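Local structure of probable 2-phosphosulfolactate phosphatase (Clostridium acetobutylicum, 1VR0) at residues D16-A21 with V153-G158; I37-A42 with S164-I169; N95-Y100 with K223-Y228; G133-G138 with F168-Y173. The protein probably hydrolyses (2R)-O-phospho-3-sulfolactate to (2R)-3-sulfolactate and phosphate, with magnesium as cofactor. All coordinates share one frame; numbering follows the deposited sequence.

Interaction 1. Residues D16-A21 with V153-G158. With MG (magnesium ion), chain D.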
# COMPACT_ATOMS: atom_id res chain seq x y z
N ASP A 16 -11.66 -0.46 -3.76
CA ASP A 16 -10.35 0.09 -3.43
C ASP A 16 -9.88 -0.55 -2.14
O ASP A 16 -10.65 -1.23 -1.46
CB ASP A 16 -10.44 1.62 -3.25
CG ASP A 16 -9.09 2.33 -3.38
OD1 ASP A 16 -8.03 1.72 -3.72
OD2 ASP A 16 -9.09 3.57 -3.18
N LEU A 17 -8.63 -0.27 -1.78
CA LEU A 17 -8.04 -0.79 -0.56
C LEU A 17 -7.13 0.28 0.05
O LEU A 17 -6.39 0.95 -0.66
CB LEU A 17 -7.25 -2.04 -0.87
CG LEU A 17 -6.63 -2.73 0.33
CD1 LEU A 17 -6.60 -4.23 0.05
CD2 LEU A 17 -5.22 -2.23 0.65
N ILE A 18 -7.22 0.44 1.37
CA ILE A 18 -6.35 1.32 2.11
C ILE A 18 -5.49 0.42 3.00
O ILE A 18 -6.01 -0.49 3.64
CB ILE A 18 -7.17 2.27 2.92
CG1 ILE A 18 -7.84 3.26 1.98
CG2 ILE A 18 -6.30 2.95 3.95
CD1 ILE A 18 -8.84 4.20 2.63
N ILE A 19 -4.20 0.68 3.04
CA ILE A 19 -3.25 -0.26 3.60
C ILE A 19 -3.03 -0.16 5.12
O ILE A 19 -2.39 -1.05 5.68
CB ILE A 19 -1.89 -0.14 2.90
CG1 ILE A 19 -1.31 1.27 3.07
CG2 ILE A 19 -2.02 -0.49 1.42
CD1 ILE A 19 0.24 1.31 2.99
N SER A 20 -3.53 0.89 5.78
CA SER A 20 -3.34 1.02 7.22
C SER A 20 -4.17 2.15 7.79
O SER A 20 -4.52 3.08 7.08
CB SER A 20 -1.85 1.28 7.55
OG SER A 20 -1.61 2.65 7.88
N ALA A 21 -4.42 2.08 9.10
CA ALA A 21 -5.11 3.15 9.84
C ALA A 21 -4.47 4.54 9.68
O ALA A 21 -5.17 5.55 9.72
CB ALA A 21 -5.22 2.78 11.32
N VAL A 153 -14.52 0.57 -0.26
CA VAL A 153 -13.13 0.68 0.11
C VAL A 153 -12.89 -0.28 1.26
O VAL A 153 -13.62 -0.32 2.24
CB VAL A 153 -12.70 2.13 0.44
CG1 VAL A 153 -13.53 2.72 1.53
CG2 VAL A 153 -11.26 2.16 0.86
N ILE A 154 -11.85 -1.10 1.13
CA ILE A 154 -11.46 -2.04 2.17
C ILE A 154 -10.35 -1.43 2.97
O ILE A 154 -9.26 -1.18 2.47
CB ILE A 154 -11.10 -3.37 1.54
CG1 ILE A 154 -12.38 -3.96 0.97
CG2 ILE A 154 -10.58 -4.33 2.59
CD1 ILE A 154 -12.11 -5.10 0.08
N VAL A 155 -10.66 -1.12 4.22
CA VAL A 155 -9.76 -0.36 5.08
C VAL A 155 -9.00 -1.33 5.97
O VAL A 155 -9.56 -1.84 6.92
CB VAL A 155 -10.53 0.66 5.94
CG1 VAL A 155 -9.58 1.52 6.77
CG2 VAL A 155 -11.42 1.52 5.08
N ASN A 156 -7.76 -1.65 5.60
CA ASN A 156 -6.89 -2.45 6.45
C ASN A 156 -6.46 -1.64 7.66
O ASN A 156 -6.06 -0.49 7.52
CB ASN A 156 -5.63 -2.87 5.67
CG ASN A 156 -5.95 -3.80 4.52
OD1 ASN A 156 -7.03 -3.77 3.97
ND2 ASN A 156 -5.02 -4.67 4.19
N ALA A 157 -6.56 -2.19 8.86
CA ALA A 157 -6.05 -1.48 10.04
C ALA A 157 -4.52 -1.49 9.99
O ALA A 157 -3.88 -0.53 10.39
CB ALA A 157 -6.54 -2.11 11.30
N GLY A 158 -3.95 -2.57 9.45
CA GLY A 158 -2.50 -2.75 9.44
C GLY A 158 -2.04 -2.99 10.87
O GLY A 158 -2.86 -3.35 11.72
MG MG D . -4.09 -5.55 11.91
O HOH W 1 -2.49 -3.75 5.73
O HOH W 2 -4.80 -7.99 11.82
O HOH W 3 -1.95 -6.74 12.24

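Interaction 2. Residues I37-A42 with S164-I169. With MG (magnesium ion), chain D; 3SL ((2R)-3-sulfolactic acid), chain E.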
# COMPACT_ATOMS: atom_id res chain seq x y z
N ILE A 37 -10.88 -4.05 8.40
CA ILE A 37 -10.24 -5.34 8.69
C ILE A 37 -9.08 -5.22 9.67
O ILE A 37 -8.13 -4.47 9.45
CB ILE A 37 -9.82 -6.02 7.38
CG1 ILE A 37 -11.08 -6.38 6.58
CG2 ILE A 37 -9.07 -7.30 7.63
CD1 ILE A 37 -10.81 -6.69 5.15
N ASP A 38 -9.18 -5.94 10.78
CA ASP A 38 -8.04 -6.14 11.70
C ASP A 38 -8.13 -7.61 12.17
O ASP A 38 -8.56 -7.89 13.28
CB ASP A 38 -8.12 -5.16 12.88
CG ASP A 38 -6.88 -5.18 13.76
OD1 ASP A 38 -5.78 -5.20 13.20
OD2 ASP A 38 -6.97 -5.16 15.01
N MSE A 39 -7.76 -8.55 11.31
CA MSE A 39 -8.14 -9.95 11.56
C MSE A 39 -7.42 -10.59 12.75
O MSE A 39 -7.93 -11.55 13.36
CB MSE A 39 -7.96 -10.82 10.31
CG MSE A 39 -6.56 -10.83 9.79
SE MSE A 39 -6.11 -12.44 8.73
CE MSE A 39 -6.64 -13.81 10.02
N LEU A 40 -6.25 -10.05 13.08
CA LEU A 40 -5.51 -10.56 14.22
C LEU A 40 -5.30 -9.40 15.15
O LEU A 40 -4.18 -8.84 15.17
CB LEU A 40 -4.15 -11.13 13.79
CG LEU A 40 -4.29 -12.47 13.08
CD1 LEU A 40 -2.96 -12.96 12.46
CD2 LEU A 40 -4.85 -13.53 13.99
N ARG A 41 -6.31 -9.04 15.97
CA ARG A 41 -7.51 -9.83 16.26
C ARG A 41 -8.80 -9.04 16.41
O ARG A 41 -9.87 -9.65 16.52
CB ARG A 41 -7.32 -10.64 17.56
CG ARG A 41 -6.23 -11.71 17.52
CD ARG A 41 -5.88 -12.19 18.92
NE ARG A 41 -5.17 -11.17 19.70
CZ ARG A 41 -4.98 -11.21 21.02
NH1 ARG A 41 -4.33 -10.23 21.63
NH2 ARG A 41 -5.43 -12.22 21.74
N ALA A 42 -8.74 -7.71 16.40
CA ALA A 42 -9.91 -6.86 16.76
C ALA A 42 -11.21 -7.15 16.00
O ALA A 42 -12.25 -7.26 16.62
CB ALA A 42 -9.59 -5.38 16.67
N SER A 164 0.11 -4.54 6.55
CA SER A 164 0.25 -5.83 7.21
C SER A 164 -0.35 -6.92 6.33
O SER A 164 -1.50 -6.84 5.88
CB SER A 164 -0.45 -5.81 8.55
OG SER A 164 0.15 -6.74 9.43
N ILE A 165 0.45 -7.96 6.11
CA ILE A 165 0.06 -9.09 5.26
C ILE A 165 -1.23 -9.79 5.69
O ILE A 165 -2.00 -10.22 4.84
CB ILE A 165 1.22 -10.10 5.13
CG1 ILE A 165 2.15 -9.62 4.01
CG2 ILE A 165 0.71 -11.49 4.85
CD1 ILE A 165 3.46 -10.35 3.89
N ASP A 166 -1.47 -9.91 6.99
CA ASP A 166 -2.73 -10.54 7.47
C ASP A 166 -3.95 -9.76 6.96
O ASP A 166 -4.87 -10.33 6.35
CB ASP A 166 -2.77 -10.68 9.02
CG ASP A 166 -2.40 -9.39 9.75
OD1 ASP A 166 -1.83 -8.45 9.15
OD2 ASP A 166 -2.65 -9.31 10.96
N ASP A 167 -3.97 -8.45 7.19
CA ASP A 167 -5.14 -7.68 6.80
C ASP A 167 -5.27 -7.66 5.26
O ASP A 167 -6.34 -7.65 4.73
CB ASP A 167 -5.10 -6.26 7.40
CG ASP A 167 -5.24 -6.26 8.93
OD1 ASP A 167 -5.85 -7.20 9.44
OD2 ASP A 167 -4.74 -5.37 9.64
N PHE A 168 -4.14 -7.69 4.57
CA PHE A 168 -4.12 -7.58 3.13
C PHE A 168 -4.68 -8.84 2.48
O PHE A 168 -5.50 -8.76 1.56
CB PHE A 168 -2.69 -7.33 2.68
CG PHE A 168 -2.53 -6.89 1.22
CD1 PHE A 168 -2.92 -5.62 0.82
CD2 PHE A 168 -1.90 -7.71 0.29
CE1 PHE A 168 -2.74 -5.20 -0.51
CE2 PHE A 168 -1.72 -7.29 -1.02
CZ PHE A 168 -2.14 -6.03 -1.42
N ILE A 169 -4.25 -10.02 2.95
CA ILE A 169 -4.74 -11.25 2.34
C ILE A 169 -6.21 -11.44 2.65
O ILE A 169 -6.97 -11.97 1.83
CB ILE A 169 -3.90 -12.48 2.75
CG1 ILE A 169 -4.29 -13.70 1.89
CG2 ILE A 169 -4.02 -12.80 4.23
CD1 ILE A 169 -3.24 -14.85 1.90
MG MG D . -4.09 -5.55 11.91
O11 3SL E . 0.23 -5.61 18.64
C1 3SL E . -0.44 -6.62 18.90
O12 3SL E . 0.03 -7.76 19.14
C2 3SL E . -1.91 -6.43 18.91
O2 3SL E . -2.24 -5.57 17.83
C3 3SL E . -2.55 -7.81 18.81
S 3SL E . -4.19 -7.71 18.57
O3S 3SL E . -4.90 -7.93 19.84
O1S 3SL E . -4.63 -6.52 17.76
O2S 3SL E . -4.59 -8.90 17.81
O HOH W 2 -4.80 -7.99 11.82
O HOH W 3 -1.95 -6.74 12.24

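Interaction 3. Residues N95-Y100 with K223-Y228. With 3SL ((2R)-3-sulfolactic acid), chain E.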
# COMPACT_ATOMS: atom_id res chain seq x y z
N ASN A 95 -8.00 -9.49 24.13
CA ASN A 95 -8.42 -9.39 22.73
C ASN A 95 -8.40 -10.75 21.99
O ASN A 95 -8.23 -10.82 20.78
CB ASN A 95 -7.62 -8.32 21.98
CG ASN A 95 -8.39 -7.73 20.85
OD1 ASN A 95 -9.54 -7.35 21.05
ND2 ASN A 95 -7.83 -7.70 19.66
N SER A 96 -8.62 -11.81 22.76
CA SER A 96 -8.76 -13.15 22.20
C SER A 96 -10.21 -13.40 21.91
O SER A 96 -11.02 -13.29 22.80
CB SER A 96 -8.31 -14.20 23.21
OG SER A 96 -8.75 -15.45 22.76
N PRO A 97 -10.55 -13.76 20.67
CA PRO A 97 -11.95 -14.10 20.37
C PRO A 97 -12.55 -15.22 21.22
O PRO A 97 -13.76 -15.16 21.47
CB PRO A 97 -11.91 -14.51 18.89
CG PRO A 97 -10.75 -13.89 18.35
CD PRO A 97 -9.72 -13.83 19.47
N MSE A 98 -11.75 -16.18 21.70
CA MSE A 98 -12.30 -17.30 22.51
C MSE A 98 -12.88 -16.92 23.82
O MSE A 98 -13.69 -17.67 24.35
CB MSE A 98 -11.27 -18.38 22.81
CG MSE A 98 -11.34 -19.49 21.79
SE MSE A 98 -10.46 -18.82 20.18
CE MSE A 98 -8.55 -19.40 20.82
N GLU A 99 -12.45 -15.81 24.39
CA GLU A 99 -12.94 -15.44 25.70
C GLU A 99 -14.30 -14.74 25.65
O GLU A 99 -14.96 -14.61 26.69
CB GLU A 99 -11.86 -14.71 26.51
CG GLU A 99 -11.46 -13.31 26.12
CD GLU A 99 -10.04 -12.94 26.64
OE1 GLU A 99 -9.74 -13.13 27.84
OE2 GLU A 99 -9.22 -12.45 25.84
N TYR A 100 -14.78 -14.41 24.44
CA TYR A 100 -16.08 -13.79 24.24
C TYR A 100 -17.13 -14.81 23.87
O TYR A 100 -17.80 -14.71 22.83
CB TYR A 100 -16.00 -12.67 23.19
CG TYR A 100 -15.04 -11.60 23.61
CD1 TYR A 100 -15.49 -10.53 24.38
CD2 TYR A 100 -13.68 -11.66 23.28
CE1 TYR A 100 -14.61 -9.52 24.80
CE2 TYR A 100 -12.80 -10.67 23.70
CZ TYR A 100 -13.28 -9.60 24.46
OH TYR A 100 -12.45 -8.60 24.93
N LYS A 223 -1.15 -19.00 19.38
CA LYS A 223 -1.37 -19.99 18.34
C LYS A 223 -2.86 -20.35 18.16
O LYS A 223 -3.35 -20.40 17.04
CB LYS A 223 -0.56 -21.25 18.65
CG LYS A 223 -0.45 -22.20 17.47
CD LYS A 223 0.11 -23.56 17.88
CE LYS A 223 0.24 -24.49 16.66
NZ LYS A 223 0.57 -25.90 17.06
N LYS A 224 -3.57 -20.55 19.27
CA LYS A 224 -5.01 -20.85 19.24
C LYS A 224 -5.80 -19.74 18.55
O LYS A 224 -6.67 -20.02 17.73
CB LYS A 224 -5.60 -21.04 20.63
CG LYS A 224 -4.89 -22.04 21.52
CD LYS A 224 -5.64 -23.33 21.63
CE LYS A 224 -4.99 -24.31 22.64
NZ LYS A 224 -5.44 -24.05 24.03
N ASP A 225 -5.55 -18.49 18.93
CA ASP A 225 -6.27 -17.36 18.32
C ASP A 225 -5.96 -17.30 16.83
O ASP A 225 -6.86 -17.07 16.02
CB ASP A 225 -5.91 -16.02 18.97
CG ASP A 225 -6.50 -15.82 20.36
OD1 ASP A 225 -7.50 -16.49 20.80
OD2 ASP A 225 -5.96 -14.93 21.03
N PHE A 226 -4.69 -17.50 16.48
CA PHE A 226 -4.25 -17.48 15.07
C PHE A 226 -5.02 -18.53 14.22
O PHE A 226 -5.51 -18.22 13.14
CB PHE A 226 -2.72 -17.71 14.97
CG PHE A 226 -2.26 -18.06 13.59
CD1 PHE A 226 -2.23 -17.11 12.60
CD2 PHE A 226 -1.89 -19.36 13.26
CE1 PHE A 226 -1.85 -17.44 11.30
CE2 PHE A 226 -1.49 -19.70 11.95
CZ PHE A 226 -1.47 -18.73 10.98
N GLU A 227 -5.11 -19.76 14.71
CA GLU A 227 -5.78 -20.80 13.94
C GLU A 227 -7.26 -20.50 13.81
O GLU A 227 -7.87 -20.80 12.78
CB GLU A 227 -5.64 -22.17 14.59
CG GLU A 227 -4.26 -22.52 15.09
CD GLU A 227 -3.56 -23.52 14.23
OE1 GLU A 227 -3.42 -24.65 14.72
OE2 GLU A 227 -3.14 -23.16 13.09
N TYR A 228 -7.84 -19.96 14.87
CA TYR A 228 -9.25 -19.65 14.90
C TYR A 228 -9.57 -18.53 13.89
O TYR A 228 -10.49 -18.66 13.09
CB TYR A 228 -9.68 -19.27 16.33
CG TYR A 228 -11.07 -18.74 16.40
CD1 TYR A 228 -12.15 -19.60 16.45
CD2 TYR A 228 -11.32 -17.37 16.34
CE1 TYR A 228 -13.46 -19.12 16.48
CE2 TYR A 228 -12.63 -16.88 16.36
CZ TYR A 228 -13.69 -17.77 16.44
OH TYR A 228 -14.98 -17.31 16.49
O11 3SL E . 0.23 -5.61 18.64
C1 3SL E . -0.44 -6.62 18.90
O12 3SL E . 0.03 -7.76 19.14
C2 3SL E . -1.91 -6.43 18.91
O2 3SL E . -2.24 -5.57 17.83
C3 3SL E . -2.55 -7.81 18.81
S 3SL E . -4.19 -7.71 18.57
O3S 3SL E . -4.90 -7.93 19.84
O1S 3SL E . -4.63 -6.52 17.76
O2S 3SL E . -4.59 -8.90 17.81

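Interaction 4. Residues G133-G138 with F168-Y173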
# COMPACT_ATOMS: atom_id res chain seq x y z
N GLY A 133 -15.25 -6.60 8.98
CA GLY A 133 -14.91 -7.81 8.26
C GLY A 133 -13.72 -8.56 8.81
O GLY A 133 -12.85 -8.00 9.47
N SER A 134 -13.71 -9.85 8.52
CA SER A 134 -12.67 -10.75 9.02
C SER A 134 -12.74 -11.97 8.14
O SER A 134 -13.68 -12.11 7.33
CB SER A 134 -12.97 -11.14 10.47
OG SER A 134 -14.23 -11.83 10.60
N VAL A 135 -11.81 -12.89 8.32
CA VAL A 135 -11.91 -14.18 7.62
C VAL A 135 -13.18 -14.91 8.01
O VAL A 135 -13.83 -15.55 7.18
CB VAL A 135 -10.66 -15.09 7.90
CG1 VAL A 135 -10.73 -16.39 7.10
CG2 VAL A 135 -9.41 -14.38 7.52
N LEU A 136 -13.54 -14.80 9.28
CA LEU A 136 -14.67 -15.54 9.84
C LEU A 136 -15.99 -15.21 9.17
O LEU A 136 -16.82 -16.08 9.03
CB LEU A 136 -14.81 -15.24 11.33
CG LEU A 136 -13.61 -15.54 12.22
CD1 LEU A 136 -13.73 -14.75 13.51
CD2 LEU A 136 -13.53 -17.03 12.45
N ASN A 137 -16.18 -13.94 8.79
CA ASN A 137 -17.42 -13.53 8.12
C ASN A 137 -17.24 -12.98 6.70
O ASN A 137 -18.09 -12.26 6.19
CB ASN A 137 -18.21 -12.54 8.99
CG ASN A 137 -17.57 -11.18 9.08
OD1 ASN A 137 -16.42 -11.00 8.73
ND2 ASN A 137 -18.33 -10.20 9.55
N GLY A 138 -16.14 -13.38 6.06
CA GLY A 138 -15.79 -12.91 4.72
C GLY A 138 -16.88 -13.08 3.69
O GLY A 138 -17.25 -12.12 3.04
N PHE A 168 -4.14 -7.69 4.57
CA PHE A 168 -4.12 -7.58 3.13
C PHE A 168 -4.68 -8.84 2.48
O PHE A 168 -5.50 -8.76 1.56
CB PHE A 168 -2.69 -7.33 2.68
CG PHE A 168 -2.53 -6.89 1.22
CD1 PHE A 168 -2.92 -5.62 0.82
CD2 PHE A 168 -1.90 -7.71 0.29
CE1 PHE A 168 -2.74 -5.20 -0.51
CE2 PHE A 168 -1.72 -7.29 -1.02
CZ PHE A 168 -2.14 -6.03 -1.42
N ILE A 169 -4.25 -10.02 2.95
CA ILE A 169 -4.74 -11.25 2.34
C ILE A 169 -6.21 -11.44 2.65
O ILE A 169 -6.97 -11.97 1.83
CB ILE A 169 -3.90 -12.48 2.75
CG1 ILE A 169 -4.29 -13.70 1.89
CG2 ILE A 169 -4.02 -12.80 4.23
CD1 ILE A 169 -3.24 -14.85 1.90
N CYS A 170 -6.62 -11.01 3.84
CA CYS A 170 -8.00 -11.09 4.24
C CYS A 170 -8.84 -10.19 3.35
O CYS A 170 -9.90 -10.59 2.94
CB CYS A 170 -8.15 -10.67 5.69
SG CYS A 170 -9.85 -10.87 6.29
N SER A 171 -8.32 -9.00 3.01
CA SER A 171 -8.97 -8.15 2.01
C SER A 171 -9.17 -8.87 0.70
O SER A 171 -10.22 -8.82 0.09
CB SER A 171 -8.16 -6.92 1.70
OG SER A 171 -7.89 -6.16 2.86
N GLY A 172 -8.12 -9.55 0.26
CA GLY A 172 -8.14 -10.33 -0.96
C GLY A 172 -9.18 -11.42 -0.97
O GLY A 172 -9.84 -11.63 -1.97
N TYR A 173 -9.31 -12.11 0.15
CA TYR A 173 -10.30 -13.15 0.28
C TYR A 173 -11.69 -12.59 0.09
O TYR A 173 -12.53 -13.19 -0.62
CB TYR A 173 -10.19 -13.80 1.66
CG TYR A 173 -11.33 -14.66 2.06
CD1 TYR A 173 -11.77 -15.70 1.25
CD2 TYR A 173 -11.96 -14.48 3.30
CE1 TYR A 173 -12.80 -16.53 1.66
CE2 TYR A 173 -12.98 -15.30 3.71
CZ TYR A 173 -13.40 -16.31 2.89
OH TYR A 173 -14.45 -17.12 3.33

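Interaction 1. Residues D16-A21 with V153-G158
I18 and V153 carry the side-chain contact between these two strands. They sit on the same face of the sheet as D16 and V155, and they cross obliquely: I18 CG1 lies beside its own backbone N, chi1 -71°, which sends CD1 back along the strand until it rests 3.6 Å from V153 CG2. V153 takes the crowded first torsion, CG1 between the backbone N and the carbonyl carbon, and this leaves CG2 anti to N and turned to I18. On the face of L17 and I154, N156 leans in from the end of its strand, CG beside the backbone N, and its amide oxygen OD1 is 3.8 Å from L17 CG; that oxygen is satisfied by S171 of helix 165-181, which also packs on L17 and I154. ND2 donates to water 1, which in turn donates to I19 O. Between the two faces the strands run parallel, 18° apart. I18 is held to the partner strand through both its N and its O: N gives a nearly straight bond to I154 O (2.8 Å), and O receives N156 N (2.9 Å), both in the carbonyl plane. I154 N reaches D16 O from above the carbonyl plane. Past the strand ends, A21 N still bonds to A157 O at 3.0 Å, so the pairing outlasts the strands, and G158, at a positive phi of 69°, offers its O to magnesium at 2.5 Å. This is a parallel strand pair inside the mixed sheet, with a metal ligand on the loop at its C-terminal end.

Interaction 2. Residues I37-A42 with S164-I169
A magnesium site bridges the loop after strand 33-37 and the first turn of helix 165-181. D38 OD1 binds the metal at 2.1 Å and D167 OD2 at 2.4 Å; waters 2 and 3, with the backbone O of G158, are its other ligands. The two carboxylates lie side by side and point the same way, with their planes turned 59° apart. D38 gets there with CG anti to the backbone N, D167 with CG beside its own N, chi1 -67°. The second oxygen of D167 is busy: OD1 takes the backbone N-H of M39 at 3.0 Å, nearly along its C-O axis, and a proton of water 2. That bond ties the loop to the helix and helps fix the rotation of the carboxylate. Water 2 gives its other proton to D166 OD2 and accepts from L40 N, so a metal-bound water is held by both segments. D166 is second shell, its CG in the crowded position between N and the carbonyl carbon, and S164 OG donates to its OD1 from above the carboxylate plane. The cation probably keeps its two ligand carboxylates, D38 and D167, ionised and offsets their repulsion; D166 reaches it through water 2. Around the polar centre, I37 CG2 packs against D167, and the selenium of M39, a selenomethionine, rests 3.4 Å from D166 O. On the far side of the loop, a cis peptide precedes R41, whose guanidinium meets the sulfonate of the bound sulfolactate at its edge: R41 NH1 donates to O3S of the ligand at 3.0 Å.

Interaction 3. Residues N95-Y100 with K223-Y228
M98, a selenomethionine of the short 3-10 turn 97-99, reaches across to helix 223-229 with a chain bent at both chi2 and chi3. Its CB starts along the turn rather than at the helix, and the bend at chi2 (77°) carries the selenium over one face of the Y228 ring, 4.3 Å from the ring centroid and 27° off the normal, a Met-aromatic contact. The second bend, chi3 86°, sets CE against the helix, 3.4 Å from K224 CB and 3.1 Å from D225 OD1. P97 comes in beside it, its CB 3.5 Å from Y228 CE2. The polar core is S96 with D225. With OG anti to its backbone N, S96 donates to D225 OD1 at 2.5 Å, on the syn lone pair; the same OG accepts from M98 N, an ST turn that opens the 3-10 segment. D225 OD2 pairs with R41, whose guanidinium also holds the sulfonate of bound sulfolactate, so D225 is a second-shell residue of the pocket. Just before S96, N95 ND2 gives a hydrogen bond of 2.9 Å to O3S of that ligand. The contact thus backs the sulfonate end of the pocket, with M98 and K224 at the solvent side. Helix 42-51 lies against its inner flank, where V45 and T48 pack on P97 and T48 OG1 bonds the Y228 hydroxyl, while strand 109-113 lies against N95 and Y100.

Interaction 4. Residues G133-G138 with F168-Y173
A type I turn from V135 to G138, at the C-terminal end of strand 129-133, packs against the N-terminal half of helix 165-181. Two helix residues one turn apart do the touching, C170 and Y173, and both set the gamma atom (SG, CG) anti to the backbone N. C170 SG (chi1 -176°) reaches the start of the turn and lies 3.5 Å from V135 N and 3.6 Å from S134 C. The same sulfur meets V135 CG2 at 3.7 Å, so it nestles between the backbone and one methyl branch of V135. The other branch, CG1, turns to the tyrosine. Y173 touches with a single ring corner, CE2: the carbonyl oxygen of V135 comes to the ring edge, near its plane, 3.6 Å from that atom, and G138 CA stands 3.8 Å from it. G138 has no side chain, and its CA can therefore stand this close to the ring where helix 138-148 begins. In fold terms, strand 129-133 passes through this turn into helix 138-148, the chain then returns as strand 152-156, and helix 165-181 follows; the contact joins that turn to the later helix. No hydrogen bond crosses it. The polar end of N137 is met on another side: ND2 bonds the backbone oxygens of I132 and L237. Y198 of helix 189-199 meets the Y173 ring with planes about 45° apart.

Interactions 1, 2 and 4 are buried, with centres about 7 to 10 Å from that of the chain, whereas interaction 3 lies further out, about 14 Å from the centre, and is partly open to solvent. Interactions 2 and 4 use successive turns of helix 165-181, yet the first is metal, carboxylate and water chemistry and the second is bond-free packing. Interaction 1 is held by backbone hydrogen bonds of the sheet; it meets interaction 2 at magnesium and along strand 33-37, where I37 bonds to V155 and A157. Interactions 1 and 4 meet where helix 165-181 packs on strand 152-156. Interactions 2 and 3 are joined by the R41-D225 salt bridge, both facing the sulfonate of the ligand.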